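Local structure of protein YCGM (Escherichia coli, 1NR9) at residues His70-Leu75 with Ala101-Leu106; Glu50-Asp55 with Asp127-Leu132; Ser19-Val24 with Gly187-Thr192. The protein belongs to the fumarylacetoacetate hydrolase (FAH) family and, as a two-chain assembly, binds a magnesium ion at a carboxylate-lined site. All blocks are in the same frame, centred on the assembly; numbering follows the deposited sequence.

Contact 1 of 3, residues His70-Leu75 with Ala101-Leu106. With MG (magnesium ion), chain E.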
loop_
_atom_site.group_PDB
_atom_site.type_symbol
_atom_site.label_atom_id
_atom_site.label_comp_id
_atom_site.label_asym_id
_atom_site.label_seq_id
_atom_site.Cartn_x
_atom_site.Cartn_y
_atom_site.Cartn_z
ATOM N N HIS A 70 -11.029 12.601 -8.955
ATOM C CA HIS A 70 -10.699 13.925 -8.431
ATOM C C HIS A 70 -9.215 14.218 -8.313
ATOM O O HIS A 70 -8.388 13.307 -8.261
ATOM C CB HIS A 70 -11.356 14.149 -7.078
ATOM C CG HIS A 70 -12.826 14.400 -7.164
ATOM N ND1 HIS A 70 -13.557 14.915 -6.113
ATOM C CD2 HIS A 70 -13.710 14.178 -8.166
ATOM C CE1 HIS A 70 -14.827 14.998 -6.462
ATOM N NE2 HIS A 70 -14.948 14.557 -7.703
ATOM N N HIS A 71 -8.884 15.506 -8.287
ATOM C CA HIS A 71 -7.499 15.936 -8.170
ATOM C C HIS A 71 -7.288 16.567 -6.797
ATOM O O HIS A 71 -8.176 17.233 -6.263
ATOM C CB HIS A 71 -7.155 16.961 -9.259
ATOM C CG HIS A 71 -8.055 18.156 -9.264
ATOM N ND1 HIS A 71 -9.096 18.301 -10.158
ATOM C CD2 HIS A 71 -8.112 19.235 -8.445
ATOM C CE1 HIS A 71 -9.755 19.413 -9.888
ATOM N NE2 HIS A 71 -9.179 19.999 -8.853
ATOM N N GLU A 72 -6.117 16.332 -6.221
ATOM C CA GLU A 72 -5.773 16.905 -4.936
ATOM C C GLU A 72 -4.324 17.327 -5.055
ATOM O O GLU A 72 -3.435 16.480 -5.019
ATOM C CB GLU A 72 -5.887 15.873 -3.806
ATOM C CG GLU A 72 -7.290 15.395 -3.453
ATOM C CD GLU A 72 -7.311 14.557 -2.171
ATOM O OE1 GLU A 72 -8.399 14.072 -1.781
ATOM O OE2 GLU A 72 -6.233 14.390 -1.552
ATOM N N VAL A 73 -4.063 18.616 -5.231
ATOM C CA VAL A 73 -2.671 19.046 -5.310
ATOM C C VAL A 73 -2.162 18.939 -3.878
ATOM O O VAL A 73 -2.894 19.249 -2.935
ATOM C CB VAL A 73 -2.523 20.510 -5.814
ATOM C CG1 VAL A 73 -3.143 21.475 -4.831
ATOM C CG2 VAL A 73 -1.042 20.829 -6.041
ATOM N N GLU A 74 -0.928 18.474 -3.716
ATOM C CA GLU A 74 -0.360 18.314 -2.387
ATOM C C GLU A 74 1.162 18.469 -2.407
ATOM O O GLU A 74 1.816 18.260 -3.440
ATOM C CB GLU A 74 -0.723 16.921 -1.814
ATOM C CG GLU A 74 -2.236 16.544 -1.837
ATOM C CD GLU A 74 -2.584 15.332 -0.957
ATOM O OE1 GLU A 74 -1.700 14.865 -0.202
ATOM O OE2 GLU A 74 -3.747 14.848 -1.004
ATOM N N LEU A 75 1.716 18.855 -1.261
ATOM C CA LEU A 75 3.157 18.997 -1.106
ATOM C C LEU A 75 3.746 17.597 -0.855
ATOM O O LEU A 75 3.311 16.877 0.055
ATOM C CB LEU A 75 3.490 19.899 0.084
ATOM C CG LEU A 75 5.005 20.006 0.301
ATOM C CD1 LEU A 75 5.641 20.713 -0.898
ATOM C CD2 LEU A 75 5.303 20.756 1.580
ATOM N N ALA A 101 2.455 16.820 -5.979
ATOM C CA ALA A 101 1.759 15.640 -6.441
ATOM C C ALA A 101 0.261 15.855 -6.513
ATOM O O ALA A 101 -0.282 16.859 -6.034
ATOM C CB ALA A 101 2.055 14.469 -5.520
ATOM N N LEU A 102 -0.397 14.893 -7.138
ATOM C CA LEU A 102 -1.833 14.900 -7.244
ATOM C C LEU A 102 -2.232 13.610 -6.570
ATOM O O LEU A 102 -1.817 12.527 -6.984
ATOM C CB LEU A 102 -2.289 14.880 -8.702
ATOM C CG LEU A 102 -2.118 16.148 -9.532
ATOM C CD1 LEU A 102 -2.915 16.004 -10.827
ATOM C CD2 LEU A 102 -2.626 17.349 -8.742
ATOM N N ASP A 103 -2.997 13.733 -5.498
ATOM C CA ASP A 103 -3.479 12.572 -4.780
ATOM C C ASP A 103 -4.757 12.242 -5.530
ATOM O O ASP A 103 -5.862 12.549 -5.094
ATOM C CB ASP A 103 -3.739 12.946 -3.317
ATOM C CG ASP A 103 -4.431 11.848 -2.526
ATOM O OD1 ASP A 103 -4.367 10.664 -2.936
ATOM O OD2 ASP A 103 -5.027 12.186 -1.477
ATOM N N LEU A 104 -4.576 11.666 -6.708
ATOM C CA LEU A 104 -5.681 11.278 -7.558
ATOM C C LEU A 104 -6.543 10.279 -6.808
ATOM O O LEU A 104 -6.024 9.305 -6.261
ATOM C CB LEU A 104 -5.139 10.643 -8.829
ATOM C CG LEU A 104 -5.178 11.506 -10.084
ATOM C CD1 LEU A 104 -4.975 12.972 -9.742
ATOM C CD2 LEU A 104 -4.108 10.997 -11.048
ATOM N N THR A 105 -7.852 10.512 -6.783
ATOM C CA THR A 105 -8.751 9.621 -6.075
ATOM C C THR A 105 -10.081 9.375 -6.777
ATOM O O THR A 105 -10.620 10.262 -7.436
ATOM C CB THR A 105 -9.019 10.143 -4.632
ATOM O OG1 THR A 105 -10.382 9.889 -4.272
ATOM C CG2 THR A 105 -8.733 11.627 -4.527
ATOM N N LEU A 106 -10.587 8.150 -6.646
ATOM C CA LEU A 106 -11.872 7.765 -7.230
ATOM C C LEU A 106 -12.981 8.024 -6.188
ATOM O O LEU A 106 -13.364 7.106 -5.445
ATOM C CB LEU A 106 -11.850 6.277 -7.604
ATOM C CG LEU A 106 -10.953 5.868 -8.781
ATOM C CD1 LEU A 106 -10.989 4.355 -8.960
ATOM C CD2 LEU A 106 -11.439 6.555 -10.059
HETATM MG MG MG E . -5.972 13.249 0.532
HETATM O O HOH W 1 -3.445 13.084 0.491
#
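His70 through Glu74 run against Ala101 through Thr105 as an irregular antiparallel pair, with end-to-end directions 149° apart. Glu74 and Ala101 form a hydrogen-bonded pair, in which Glu74 N reaches Ala101 O at 2.9 Å, and Val73 faces Leu102 as a non-hydrogen-bonded pair. Regular pairing then lapses at Glu72 and Asp103, where Asp103 N donates to Glu72 O over 2.8 Å; Asp103 itself is the centre of an inverse gamma turn. A single bridge between His70 and Thr105, with His70 N 2.8 Å from Thr105 O, rejoins the chains beyond it. Glu72 and Asp103 point the same way, side by side, with their carboxylate planes 89° apart, and each lends one oxygen to the magnesium ion: Glu72 OE2 at 2.4 Å and Asp103 OD2 at 2.5 Å. The Asp103 carboxylate stands anti to its backbone N (chi1 172°), which turns it up beside the extended Glu72 chain. Glu74 crosses the Asp103 side chain with the two carboxylate planes about perpendicular and keeps OE2 3.1 Å from the magnesium ion, unbonded, while a water completes the trio of modelled ligands. The other Glu72 oxygen, OE1, passes the Thr105 methyl CG2 at 3.7 Å and forms a salt bridge with Lys124, which also bonds Asp103 OD2; Lys48 pairs with Asp103 OD1, and Gly193 N with Glu74 OE1. These cations and N-H groups probably offset the repulsion of three carboxylates gathered so closely. On the opposite face Leu102 CD2 lies against Val73, and Leu152 of strand 149-154 packs on both. Glu72 and Asp103 thus bind the ion directly, with Glu74, separated from Glu72 by Val73, beside them as a non-ligand: an acidic cluster of the kind that holds the metal in the FAH family.

Contact 2 of 3, residues Glu50-Asp55 with Asp127-Leu132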
loop_
_atom_site.group_PDB
_atom_site.type_symbol
_atom_site.label_atom_id
_atom_site.label_comp_id
_atom_site.label_asym_id
_atom_site.label_seq_id
_atom_site.Cartn_x
_atom_site.Cartn_y
_atom_site.Cartn_z
ATOM N N GLU A 50 3.818 1.454 -5.249
ATOM C CA GLU A 50 4.767 1.843 -6.292
ATOM C C GLU A 50 4.066 1.964 -7.641
ATOM O O GLU A 50 4.389 2.820 -8.474
ATOM C CB GLU A 50 5.878 0.799 -6.394
ATOM C CG GLU A 50 7.077 1.230 -7.213
ATOM C CD GLU A 50 8.153 0.150 -7.271
ATOM O OE1 GLU A 50 8.347 -0.558 -6.251
ATOM O OE2 GLU A 50 8.813 0.016 -8.330
ATOM N N THR A 51 3.082 1.105 -7.841
ATOM C CA THR A 51 2.347 1.103 -9.075
ATOM C C THR A 51 1.623 2.417 -9.338
ATOM O O THR A 51 1.416 2.777 -10.493
ATOM C CB THR A 51 1.323 -0.025 -9.072
ATOM O OG1 THR A 51 1.986 -1.268 -8.837
ATOM C CG2 THR A 51 0.624 -0.093 -10.400
ATOM N N ALA A 52 1.245 3.138 -8.285
ATOM C CA ALA A 52 0.495 4.380 -8.467
ATOM C C ALA A 52 1.330 5.627 -8.782
ATOM O O ALA A 52 0.790 6.690 -9.086
ATOM C CB ALA A 52 -0.377 4.629 -7.251
ATOM N N LEU A 53 2.644 5.489 -8.712
ATOM C CA LEU A 53 3.558 6.590 -8.983
ATOM C C LEU A 53 3.741 6.801 -10.479
ATOM O O LEU A 53 3.805 5.829 -11.237
ATOM C CB LEU A 53 4.921 6.279 -8.360
ATOM C CG LEU A 53 5.087 6.478 -6.852
ATOM C CD1 LEU A 53 6.391 5.870 -6.351
ATOM C CD2 LEU A 53 5.040 7.972 -6.579
ATOM N N CYS A 54 3.828 8.061 -10.911
ATOM C CA CYS A 54 4.053 8.352 -12.324
ATOM C C CYS A 54 4.497 9.782 -12.578
ATOM O O CYS A 54 4.246 10.677 -11.778
ATOM C CB CYS A 54 2.812 8.043 -13.157
ATOM S SG CYS A 54 1.421 9.081 -12.803
ATOM N N ASP A 55 5.177 9.981 -13.701
ATOM C CA ASP A 55 5.678 11.291 -14.088
ATOM C C ASP A 55 4.548 12.314 -14.314
ATOM O O ASP A 55 3.697 12.131 -15.193
ATOM C CB ASP A 55 6.500 11.153 -15.361
ATOM C CG ASP A 55 7.485 12.273 -15.528
ATOM O OD1 ASP A 55 7.178 13.401 -15.079
ATOM O OD2 ASP A 55 8.564 12.033 -16.117
ATOM N N ASP A 127 -3.780 2.296 -10.363
ATOM C CA ASP A 127 -2.596 2.611 -11.159
ATOM C C ASP A 127 -2.462 4.086 -11.476
ATOM O O ASP A 127 -3.433 4.746 -11.841
ATOM C CB ASP A 127 -2.594 1.829 -12.477
ATOM C CG ASP A 127 -2.505 0.330 -12.275
ATOM O OD1 ASP A 127 -2.030 -0.102 -11.205
ATOM O OD2 ASP A 127 -2.897 -0.418 -13.200
ATOM N N ASN A 128 -1.246 4.600 -11.349
ATOM C CA ASN A 128 -0.986 6.001 -11.643
ATOM C C ASN A 128 -1.991 6.898 -10.958
ATOM O O ASN A 128 -2.623 7.734 -11.599
ATOM C CB ASN A 128 -1.044 6.243 -13.149
ATOM C CG ASN A 128 -0.237 5.238 -13.916
ATOM O OD1 ASN A 128 -0.701 4.132 -14.168
ATOM N ND2 ASN A 128 0.990 5.603 -14.274
ATOM N N SER A 129 -2.141 6.721 -9.652
ATOM C CA SER A 129 -3.076 7.530 -8.879
ATOM C C SER A 129 -2.263 8.552 -8.109
ATOM O O SER A 129 -2.760 9.163 -7.158
ATOM C CB SER A 129 -3.838 6.661 -7.890
ATOM O OG SER A 129 -2.946 6.145 -6.918
ATOM N N CYS A 130 -1.006 8.714 -8.524
ATOM C CA CYS A 130 -0.094 9.644 -7.878
ATOM C C CYS A 130 0.927 10.262 -8.837
ATOM O O CYS A 130 2.115 9.938 -8.789
ATOM C CB CYS A 130 0.639 8.936 -6.741
ATOM S SG CYS A 130 1.511 10.044 -5.621
ATOM N N PRO A 131 0.470 11.141 -9.743
ATOM C CA PRO A 131 1.419 11.764 -10.669
ATOM C C PRO A 131 2.307 12.557 -9.737
ATOM O O PRO A 131 1.840 13.048 -8.715
ATOM C CB PRO A 131 0.536 12.672 -11.517
ATOM C CG PRO A 131 -0.816 12.024 -11.436
ATOM C CD PRO A 131 -0.903 11.598 -10.002
ATOM N N LEU A 132 3.572 12.717 -10.064
ATOM C CA LEU A 132 4.441 13.421 -9.145
ATOM C C LEU A 132 5.471 14.221 -9.921
ATOM O O LEU A 132 5.953 13.772 -10.961
ATOM C CB LEU A 132 5.115 12.376 -8.261
ATOM C CG LEU A 132 5.905 12.698 -7.000
ATOM C CD1 LEU A 132 4.990 13.409 -5.986
ATOM C CD2 LEU A 132 6.447 11.387 -6.415
HETATM O O HOH W 2 8.040 14.315 -12.660
#
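Leu53, Cys54 and Asp55 lie alongside Cys130, Pro131 and Leu132 as a short parallel pair, the axes of strands 53-55 and 130-132 coming within 4.5 Å at a 39° twist. Cys54 O receives Leu132 N at 2.7 Å, the firm bond of the pair, whereas the bonds from Cys130 N to Ala52 O and from Cys54 N to Cys130 O are weak. Ahead of the strands, the 3-10 turn 50-52 meets the loop 127-129, and Asn128, with a left-handed backbone conformation, sends its N-H weakly to Thr51 O. Leu53 and Cys130 share one face, where the thiol of Cys130, anti to its backbone N (chi1 -167°), stands with SG 4.2 Å from Leu53 CD2; Leu132 lies side by side with Leu53, CD2 to CD2 3.7 Å. Leu53 packs on Val21, Leu132 on Val189 and Cys130 on Leu191 in the mixed sheet of the FAH fold, where strand 130-137 has 53-55 on one side and strand 95-102 on the other. Across the sheet Cys54 tucks its sulfur between the backbone N and carbonyl carbon, where SG lies 3.9 Å from Pro131 CB and 3.8 Å from Asn128 CB, under the proline ring and beside the amide side chain. Pro131 also packs on Leu102 and Leu104. The far end is closed by a water that donates both to Asp55 OD1 and to Leu132 O, each at 2.7 Å, while Asp55 OD2 is engaged by Arg57. At the other end the chain meets the dimer interface: Thr51 OG1 bonds Lys20 of the second subunit, and Asp127 OD1 takes the N-H of Thr183 of the second subunit. Ser129 OG is satisfied within its own chain by the carbonyl of Lys124.

Contact 3 of 3, residues Ser19-Val24 with Gly187-Thr192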
loop_
_atom_site.group_PDB
_atom_site.type_symbol
_atom_site.label_atom_id
_atom_site.label_comp_id
_atom_site.label_asym_id
_atom_site.label_seq_id
_atom_site.Cartn_x
_atom_site.Cartn_y
_atom_site.Cartn_z
ATOM N N SER A 19 9.210 3.143 -3.907
ATOM C CA SER A 19 8.605 2.122 -3.072
ATOM C C SER A 19 7.164 2.453 -2.745
ATOM O O SER A 19 6.253 2.040 -3.455
ATOM C CB SER A 19 9.402 1.949 -1.780
ATOM O OG SER A 19 9.025 0.749 -1.122
ATOM N N LYS A 20 6.950 3.189 -1.663
ATOM C CA LYS A 20 5.595 3.545 -1.276
ATOM C C LYS A 20 5.407 5.032 -1.044
ATOM O O LYS A 20 6.362 5.803 -0.963
ATOM C CB LYS A 20 5.184 2.793 -0.012
ATOM C CG LYS A 20 5.980 3.154 1.219
ATOM C CD LYS A 20 5.331 2.537 2.463
ATOM C CE LYS A 20 6.144 2.807 3.716
ATOM N NZ LYS A 20 7.494 2.175 3.615
ATOM N N VAL A 21 4.146 5.421 -0.947
ATOM C CA VAL A 21 3.782 6.808 -0.696
ATOM C C VAL A 21 2.786 6.785 0.466
ATOM O O VAL A 21 1.726 6.154 0.375
ATOM C CB VAL A 21 3.122 7.440 -1.940
ATOM C CG1 VAL A 21 3.051 8.943 -1.792
ATOM C CG2 VAL A 21 3.899 7.058 -3.181
ATOM N N VAL A 22 3.141 7.434 1.568
ATOM C CA VAL A 22 2.248 7.463 2.719
ATOM C C VAL A 22 1.477 8.766 2.630
ATOM O O VAL A 22 2.063 9.819 2.369
ATOM C CB VAL A 22 3.028 7.390 4.052
ATOM C CG1 VAL A 22 2.036 7.280 5.228
ATOM C CG2 VAL A 22 3.964 6.176 4.028
ATOM N N CYS A 23 0.166 8.705 2.832
ATOM C CA CYS A 23 -0.643 9.906 2.703
ATOM C C CYS A 23 -1.532 10.202 3.886
ATOM O O CYS A 23 -1.973 9.293 4.603
ATOM C CB CYS A 23 -1.513 9.802 1.447
ATOM S SG CYS A 23 -0.626 9.315 -0.052
ATOM N N VAL A 24 -1.804 11.488 4.080
ATOM C CA VAL A 24 -2.669 11.934 5.163
ATOM C C VAL A 24 -4.085 12.112 4.611
ATOM O O VAL A 24 -4.255 12.446 3.439
ATOM C CB VAL A 24 -2.165 13.283 5.754
ATOM C CG1 VAL A 24 -2.037 14.330 4.648
ATOM C CG2 VAL A 24 -3.115 13.764 6.849
ATOM N N GLY A 187 13.734 6.944 -0.176
ATOM C CA GLY A 187 13.160 6.692 -1.480
ATOM C C GLY A 187 11.648 6.805 -1.415
ATOM O O GLY A 187 11.005 7.010 -2.437
ATOM N N ASP A 188 11.080 6.668 -0.219
ATOM C CA ASP A 188 9.632 6.774 -0.044
ATOM C C ASP A 188 9.208 8.226 -0.148
ATOM O O ASP A 188 9.996 9.130 0.098
ATOM C CB ASP A 188 9.180 6.252 1.329
ATOM C CG ASP A 188 9.097 4.741 1.394
ATOM O OD1 ASP A 188 8.880 4.097 0.340
ATOM O OD2 ASP A 188 9.229 4.196 2.510
ATOM N N VAL A 189 7.945 8.440 -0.484
ATOM C CA VAL A 189 7.413 9.779 -0.612
ATOM C C VAL A 189 6.268 9.950 0.370
ATOM O O VAL A 189 5.594 8.985 0.718
ATOM C CB VAL A 189 6.911 10.019 -2.050
ATOM C CG1 VAL A 189 6.179 11.360 -2.149
ATOM C CG2 VAL A 189 8.104 9.981 -3.018
ATOM N N VAL A 190 6.059 11.184 0.816
ATOM C CA VAL A 190 4.989 11.507 1.756
ATOM C C VAL A 190 4.091 12.653 1.245
ATOM O O VAL A 190 4.575 13.761 0.997
ATOM C CB VAL A 190 5.578 11.940 3.113
ATOM C CG1 VAL A 190 4.463 12.367 4.055
ATOM C CG2 VAL A 190 6.385 10.810 3.708
ATOM N N LEU A 191 2.796 12.384 1.078
ATOM C CA LEU A 191 1.862 13.421 0.627
ATOM C C LEU A 191 1.296 14.080 1.872
ATOM O O LEU A 191 0.790 13.403 2.758
ATOM C CB LEU A 191 0.717 12.831 -0.207
ATOM C CG LEU A 191 1.095 12.187 -1.540
ATOM C CD1 LEU A 191 -0.171 12.083 -2.418
ATOM C CD2 LEU A 191 2.177 13.013 -2.226
ATOM N N THR A 192 1.356 15.403 1.935
ATOM C CA THR A 192 0.893 16.097 3.122
ATOM C C THR A 192 -0.512 16.694 3.144
ATOM O O THR A 192 -0.763 17.611 3.916
ATOM C CB THR A 192 1.883 17.204 3.489
ATOM O OG1 THR A 192 1.925 18.174 2.432
ATOM C CG2 THR A 192 3.270 16.622 3.672
HETATM O O HOH W 3 8.693 5.734 -3.079
#
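The central mixed sheet of the FAH fold joins its N-terminal strand to a late one here: Val21, Val22 and Cys23 pair in parallel with Val189, Val190 and Leu191, the strand axes only 16° apart. Backbone bonds zigzag between the strands, from Val189 N to Lys20 O (3.1 Å), from Val22 N to Val189 O (3.0 Å) and from Leu191 N to Val22 O (3.0 Å), before a weak one from Val24 N to Leu191 O. On one face the CG1 methyl of Val21 sits in a notch between Val189 CG1 and the branch point of Leu191, with Val21 CG1 3.8 Å from Leu191 CG. Cys23 presses its sulfur on that same leucine from further along the strand, SG lying 3.7 Å from Leu191 CG. On the other face Val22 and Val190 lie under helix 171-178, where Met178 touches both. The entrance to the pair is polar. Asp188 spreads its two carboxylate oxygens over Lys20: OD1 takes Lys20 N at 2.9 Å from the anti side, 31° out of the carboxylate plane, and OD2 meets Lys20 NZ at 2.9 Å from above that plane. The lysine chain leaves CB with CG between the backbone N and carbonyl carbon (chi1 65°) and bends at its end, which folds the ammonium back onto the acid; Lys20 NZ also bonds Thr183 O, and Asp188 OD2 takes Lys185 N. A water links Ser19 N, Lys20 O and Gly187 O across the mouth. One aspartate thus grips its partner by both main chain and charge, and a buried carboxylate held by a main-chain N-H, an ammonium group and Lys185 N probably has its charge well compensated, close to the dimer interface.

Overall arrangement
All three contacts belong to one mixed sheet. Contact 1 and contact 3 are buried close to the centre of the chain, joined by neighbouring strands 69-79 and 189-191, whereas contact 2 is only partly buried. Contact 1 is antiparallel and gathers carboxylates round magnesium; the other two are parallel and mainly apolar, contact 3 adding a salt bridge at its entrance. Leu132 of contact 2 touches Ala101 of contact 1, and Leu191 of contact 3 packs against Glu74 and Ala101 of contact 1 and Cys130 of contact 2, so the three contacts share side chains next to the metal site. Contacts 2 and 3 also reach the second subunit, which contact 1 does not touch.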